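PDB 6LIR: TCR beta chain from Gallus gallus, which pairs with the TCR alpha chain to form the alpha-beta T-cell receptor, which probably recognises peptide antigens presented by MHC molecules. Local coordinates for residues 200-205 against 211-216; 5-10 against 150-155. All blocks are in the same frame, centred on the assembly; numbering follows the deposited sequence.

Contact 1: residues 200-205 against 211-216; sequences ECIANF and QQSIQK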
loop_
_atom_site.group_PDB
_atom_site.type_symbol
_atom_site.label_atom_id
_atom_site.label_comp_id
_atom_site.label_asym_id
_atom_site.label_seq_id
_atom_site.Cartn_x
_atom_site.Cartn_y
_atom_site.Cartn_z
ATOM N N GLU B 200 17.361 -9.108 4.821
ATOM C CA GLU B 200 16.705 -8.848 6.093
ATOM C C GLU B 200 15.252 -8.480 5.845
ATOM O O GLU B 200 14.957 -7.523 5.121
ATOM C CB GLU B 200 17.433 -7.731 6.840
ATOM C CG GLU B 200 16.745 -7.218 8.084
ATOM C CD GLU B 200 17.670 -6.345 8.913
ATOM O OE1 GLU B 200 17.319 -6.023 10.069
ATOM O OE2 GLU B 200 18.752 -5.980 8.401
ATOM N N CYS B 201 14.351 -9.240 6.452
ATOM C CA CYS B 201 12.930 -8.943 6.449
ATOM C C CYS B 201 12.551 -8.454 7.835
ATOM O O CYS B 201 12.840 -9.127 8.828
ATOM C CB CYS B 201 12.107 -10.180 6.082
ATOM S SG CYS B 201 10.322 -9.920 6.252
ATOM N N ILE B 202 11.876 -7.309 7.900
ATOM C CA ILE B 202 11.538 -6.672 9.167
ATOM C C ILE B 202 10.024 -6.541 9.263
ATOM O O ILE B 202 9.373 -6.055 8.333
ATOM C CB ILE B 202 12.204 -5.289 9.297
ATOM C CG1 ILE B 202 13.725 -5.411 9.214
ATOM C CG2 ILE B 202 11.778 -4.590 10.589
ATOM C CD1 ILE B 202 14.378 -4.247 8.495
ATOM N N ALA B 203 9.472 -6.925 10.407
ATOM C CA ALA B 203 8.054 -6.745 10.670
ATOM C C ALA B 203 7.911 -5.678 11.745
ATOM O O ALA B 203 8.395 -5.853 12.866
ATOM C CB ALA B 203 7.405 -8.057 11.110
ATOM N N ASN B 204 7.249 -4.582 11.399
ATOM C CA ASN B 204 7.004 -3.491 12.330
ATOM C C ASN B 204 5.545 -3.537 12.755
ATOM O O ASN B 204 4.653 -3.663 11.909
ATOM C CB ASN B 204 7.351 -2.141 11.695
ATOM C CG ASN B 204 8.797 -2.070 11.236
ATOM O OD1 ASN B 204 9.721 -2.180 12.041
ATOM N ND2 ASN B 204 9.001 -1.901 9.935
ATOM N N PHE B 205 5.306 -3.431 14.056
ATOM C CA PHE B 205 3.957 -3.537 14.595
ATOM C C PHE B 205 3.890 -2.704 15.870
ATOM O O PHE B 205 4.842 -2.003 16.224
ATOM C CB PHE B 205 3.574 -5.007 14.821
ATOM C CG PHE B 205 4.533 -5.763 15.699
ATOM C CD1 PHE B 205 5.660 -6.366 15.161
ATOM C CD2 PHE B 205 4.298 -5.886 17.058
ATOM C CE1 PHE B 205 6.542 -7.065 15.969
ATOM C CE2 PHE B 205 5.176 -6.585 17.868
ATOM C CZ PHE B 205 6.299 -7.176 17.321
ATOM N N GLN B 211 5.839 1.033 19.612
ATOM C CA GLN B 211 6.178 0.429 18.330
ATOM C C GLN B 211 7.307 -0.576 18.516
ATOM O O GLN B 211 8.301 -0.286 19.190
ATOM C CB GLN B 211 6.568 1.503 17.314
ATOM C CG GLN B 211 5.560 2.645 17.223
ATOM C CD GLN B 211 5.357 3.139 15.802
ATOM O OE1 GLN B 211 4.378 2.786 15.141
ATOM N NE2 GLN B 211 6.286 3.960 15.323
ATOM N N GLN B 212 7.148 -1.759 17.927
ATOM C CA GLN B 212 8.132 -2.824 18.046
ATOM C C GLN B 212 8.461 -3.375 16.669
ATOM O O GLN B 212 7.714 -3.190 15.705
ATOM C CB GLN B 212 7.633 -3.979 18.929
ATOM C CG GLN B 212 7.263 -3.596 20.342
ATOM C CD GLN B 212 7.017 -4.805 21.229
ATOM O OE1 GLN B 212 7.546 -5.893 20.986
ATOM N NE2 GLN B 212 6.209 -4.617 22.268
ATOM N N SER B 213 9.584 -4.089 16.596
ATOM C CA SER B 213 10.027 -4.705 15.358
ATOM C C SER B 213 10.564 -6.096 15.651
ATOM O O SER B 213 11.121 -6.353 16.721
ATOM C CB SER B 213 11.132 -3.890 14.670
ATOM O OG SER B 213 10.684 -2.599 14.312
ATOM N N ILE B 214 10.397 -6.987 14.682
ATOM C CA ILE B 214 11.079 -8.271 14.667
ATOM C C ILE B 214 11.888 -8.330 13.385
ATOM O O ILE B 214 11.383 -7.986 12.310
ATOM C CB ILE B 214 10.093 -9.448 14.768
ATOM C CG1 ILE B 214 9.322 -9.370 16.090
ATOM C CG2 ILE B 214 10.828 -10.773 14.654
ATOM C CD1 ILE B 214 8.231 -10.407 16.227
ATOM N N GLN B 215 13.134 -8.772 13.491
ATOM C CA GLN B 215 14.034 -8.805 12.350
ATOM C C GLN B 215 14.444 -10.245 12.090
ATOM O O GLN B 215 14.847 -10.960 13.012
ATOM C CB GLN B 215 15.266 -7.927 12.598
ATOM C CG GLN B 215 14.944 -6.464 12.913
ATOM C CD GLN B 215 14.752 -6.199 14.401
ATOM O OE1 GLN B 215 13.941 -5.359 14.795
ATOM N NE2 GLN B 215 15.502 -6.914 15.233
ATOM N N LYS B 216 14.330 -10.665 10.836
ATOM C CA LYS B 216 14.737 -11.991 10.408
ATOM C C LYS B 216 15.757 -11.844 9.293
ATOM O O LYS B 216 15.615 -10.982 8.422
ATOM C CB LYS B 216 13.535 -12.810 9.930
ATOM C CG LYS B 216 13.633 -14.283 10.253
ATOM C CD LYS B 216 13.637 -14.525 11.755
ATOM C CE LYS B 216 14.178 -15.911 12.056
ATOM N NZ LYS B 216 13.861 -16.388 13.428
#
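The ring of F205 reaches across the hairpin to overlap Q212 and I214 on the neighbouring strand. Q212 CB lies over one ring face, 4.1 Å from the F205 centroid, in a CH-pi contact. I214 comes to the edge near the ring plane instead, its CG1 3.6 Å from F205 CE1. With chi1 at 56°, F205 CG sits between its backbone N and carbonyl carbon, and the ring extends toward the partner strand. A203 and C201 share this face: A203, small enough for the interior beside the disulfide, packs on L153 and V121, and C201 bonds to C141, the intersheet bridge of the immunoglobulin constant domain.

On the other face, S213 OG donates a bond to N204 OD1 in the amide carbonyl plane; its 2.5 Å length is doubtfully short. Polar residues suit this more solvent-facing spot. The I202 side chain lies across that of Q215, CG1 4.0 Å from CG, with E200 alongside Q215.

Paired backbone bonds join C201 to K216, A203 to I214 and F205 to Q212. They fix the strand alignment, while the F205 face is apolar toward the domain interior, with Q212 and K216 on its outer strand, and the N204 face mixes I202 with polar groups.

Contact 2: residues 5-10 against 150-155; sequences PSILVL and HLNLVW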
loop_
_atom_site.group_PDB
_atom_site.type_symbol
_atom_site.label_atom_id
_atom_site.label_comp_id
_atom_site.label_asym_id
_atom_site.label_seq_id
_atom_site.Cartn_x
_atom_site.Cartn_y
_atom_site.Cartn_z
ATOM N N PRO B 5 2.750 9.453 13.348
ATOM C CA PRO B 5 3.007 8.071 13.780
ATOM C C PRO B 5 2.601 7.047 12.727
ATOM O O PRO B 5 1.617 7.219 12.006
ATOM C CB PRO B 5 2.156 7.932 15.048
ATOM C CG PRO B 5 1.961 9.323 15.530
ATOM C CD PRO B 5 1.898 10.180 14.303
ATOM N N SER B 6 3.398 5.981 12.633
ATOM C CA SER B 6 3.142 4.914 11.669
ATOM C C SER B 6 1.916 4.089 12.057
ATOM O O SER B 6 0.982 3.932 11.261
ATOM C CB SER B 6 4.379 4.023 11.533
ATOM O OG SER B 6 4.288 2.891 12.379
ATOM N N ILE B 7 1.914 3.525 13.265
ATOM C CA ILE B 7 0.883 2.585 13.693
ATOM C C ILE B 7 0.498 2.893 15.132
ATOM O O ILE B 7 1.360 3.175 15.973
ATOM C CB ILE B 7 1.362 1.121 13.585
ATOM C CG1 ILE B 7 1.688 0.745 12.140
ATOM C CG2 ILE B 7 0.320 0.168 14.162
ATOM C CD1 ILE B 7 2.153 -0.685 11.984
ATOM N N LEU B 8 -0.803 2.830 15.418
ATOM C CA LEU B 8 -1.311 2.983 16.774
ATOM C C LEU B 8 -2.458 2.008 16.993
ATOM O O LEU B 8 -3.325 1.854 16.129
ATOM C CB LEU B 8 -1.784 4.418 17.028
ATOM C CG LEU B 8 -2.127 4.793 18.471
ATOM C CD1 LEU B 8 -0.883 4.789 19.346
ATOM C CD2 LEU B 8 -2.802 6.150 18.510
ATOM N N VAL B 9 -2.462 1.358 18.155
ATOM C CA VAL B 9 -3.529 0.444 18.543
ATOM C C VAL B 9 -4.076 0.893 19.889
ATOM O O VAL B 9 -3.315 1.060 20.848
ATOM C CB VAL B 9 -3.049 -1.016 18.621
ATOM C CG1 VAL B 9 -4.218 -1.927 18.957
ATOM C CG2 VAL B 9 -2.394 -1.433 17.314
ATOM N N LEU B 10 -5.391 1.074 19.965
ATOM C CA LEU B 10 -6.036 1.556 21.175
ATOM C C LEU B 10 -7.055 0.542 21.674
ATOM O O LEU B 10 -7.546 -0.305 20.924
ATOM C CB LEU B 10 -6.742 2.896 20.937
ATOM C CG LEU B 10 -5.893 4.077 20.483
ATOM C CD1 LEU B 10 -6.781 5.287 20.302
ATOM C CD2 LEU B 10 -4.786 4.351 21.491
ATOM N N HIS B 150 -3.361 -5.156 11.051
ATOM C CA HIS B 150 -2.392 -4.245 10.456
ATOM C C HIS B 150 -0.979 -4.518 10.945
ATOM O O HIS B 150 -0.732 -4.619 12.151
ATOM C CB HIS B 150 -2.733 -2.780 10.699
ATOM C CG HIS B 150 -2.021 -1.862 9.755
ATOM N ND1 HIS B 150 -0.860 -1.200 10.093
ATOM C CD2 HIS B 150 -2.287 -1.522 8.471
ATOM C CE1 HIS B 150 -0.451 -0.478 9.065
ATOM N NE2 HIS B 150 -1.302 -0.653 8.069
ATOM N N LEU B 151 -0.054 -4.599 9.994
ATOM C CA LEU B 151 1.351 -4.851 10.256
ATOM C C LEU B 151 2.121 -4.445 9.009
ATOM O O LEU B 151 1.611 -4.560 7.893
ATOM C CB LEU B 151 1.579 -6.326 10.602
ATOM C CG LEU B 151 2.985 -6.883 10.791
ATOM C CD1 LEU B 151 2.920 -7.958 11.847
ATOM C CD2 LEU B 151 3.529 -7.452 9.486
ATOM N N ASN B 152 3.341 -3.953 9.203
ATOM C CA ASN B 152 4.182 -3.546 8.089
ATOM C C ASN B 152 5.355 -4.504 7.954
ATOM O O ASN B 152 5.986 -4.871 8.950
ATOM C CB ASN B 152 4.704 -2.120 8.283
ATOM C CG ASN B 152 3.700 -1.071 7.864
ATOM O OD1 ASN B 152 3.362 -0.176 8.639
ATOM N ND2 ASN B 152 3.215 -1.173 6.630
ATOM N N LEU B 153 5.648 -4.889 6.714
ATOM C CA LEU B 153 6.749 -5.791 6.397
ATOM C C LEU B 153 7.635 -5.114 5.361
ATOM O O LEU B 153 7.153 -4.733 4.290
ATOM C CB LEU B 153 6.206 -7.122 5.866
ATOM C CG LEU B 153 6.939 -8.435 6.133
ATOM C CD1 LEU B 153 7.139 -8.663 7.617
ATOM C CD2 LEU B 153 6.158 -9.588 5.516
ATOM N N VAL B 154 8.928 -4.981 5.663
ATOM C CA VAL B 154 9.867 -4.353 4.744
ATOM C C VAL B 154 11.120 -5.207 4.637
ATOM O O VAL B 154 11.403 -6.051 5.491
ATOM C CB VAL B 154 10.240 -2.915 5.172
ATOM C CG1 VAL B 154 9.038 -1.993 5.065
ATOM C CG2 VAL B 154 10.809 -2.911 6.583
ATOM N N TRP B 155 11.891 -4.954 3.583
ATOM C CA TRP B 155 13.158 -5.630 3.358
ATOM C C TRP B 155 14.316 -4.649 3.475
ATOM O O TRP B 155 14.223 -3.507 3.013
ATOM C CB TRP B 155 13.197 -6.278 1.973
ATOM C CG TRP B 155 12.352 -7.499 1.818
ATOM C CD1 TRP B 155 11.065 -7.554 1.369
ATOM C CD2 TRP B 155 12.747 -8.850 2.076
ATOM N NE1 TRP B 155 10.627 -8.858 1.342
ATOM C CE2 TRP B 155 11.641 -9.672 1.774
ATOM C CE3 TRP B 155 13.925 -9.446 2.539
ATOM C CZ2 TRP B 155 11.679 -11.057 1.918
ATOM C CZ3 TRP B 155 13.960 -10.820 2.684
ATOM C CH2 TRP B 155 12.845 -11.611 2.373
#
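I7 meets H150 and N152 where the variable and constant immunoglobulin domains of the chain adjoin. Its strand, 7-11, runs parallel to strand 100-110 at the border of the variable-domain sheet, whereas H150 lies just ahead of strand 152-157 of the constant domain. The nearest CA atoms, those of I7 and L151, are still 8.2 Å apart, so side chains span the gap.

Polar bonding lies beside the direct packing. Q211 OE1, from the constant domain, accepts hydrogen bonds from both I7 N and S6 OG, so one amide oxygen grips the start of the variable-domain strand. Main-chain bonds from L8 to R106 and T108 hold that strand to its own sheet, and N152 is tied through its backbone to N204. H150 ND1, by contrast, is buried here and has no hydrogen-bonding partner in the model.

The direct contacts are van der Waals. With chi1 at -62° and chi2 at 180°, the ethyl branch of I7 is extended and carries CD1 to the constant domain. There it approaches the H150 ring at its edge, in the ring plane, with CD1 3.6 Å from ND1; CG1 follows behind, 3.9 Å from H150 CE1. Isoleucine suits this place because one slim branch reaches the histidine and asparagine while its side chain also packs on F206. The H150 side chain touches R106 of the variable domain as well, adding a second apposition between the domains. L151, next along the chain, packs inside the constant domain on A143, F146 and P119. The CB of N152 is directed toward I7, and the two side chains run past one another head to tail, bringing N152 OD1 to 3.6 Å from I7 CD1.

In the fold
Contact 1 lies within one constant-domain sheet, whereas contact 2 spans the junction between two domains. They share that sheet: strand 198-207 lies between 152-157 and 210-219, and I202 N probably bonds to V154 O at 2.8 Å. Contact 1 is extensive, burying 530 Å² through regular backbone bonding; its buried side lies along 200-205 (C201, I202, A203, F205), while Q211, S213 and Q215 of the edge strand are exposed. Contact 2 buries 128 Å², and one buried isoleucine against two partly exposed polar residues makes up its direct packing. The side-chain tie between the contacts, through Q211, is thus polar, while contact 2's own packing is apolar on one side.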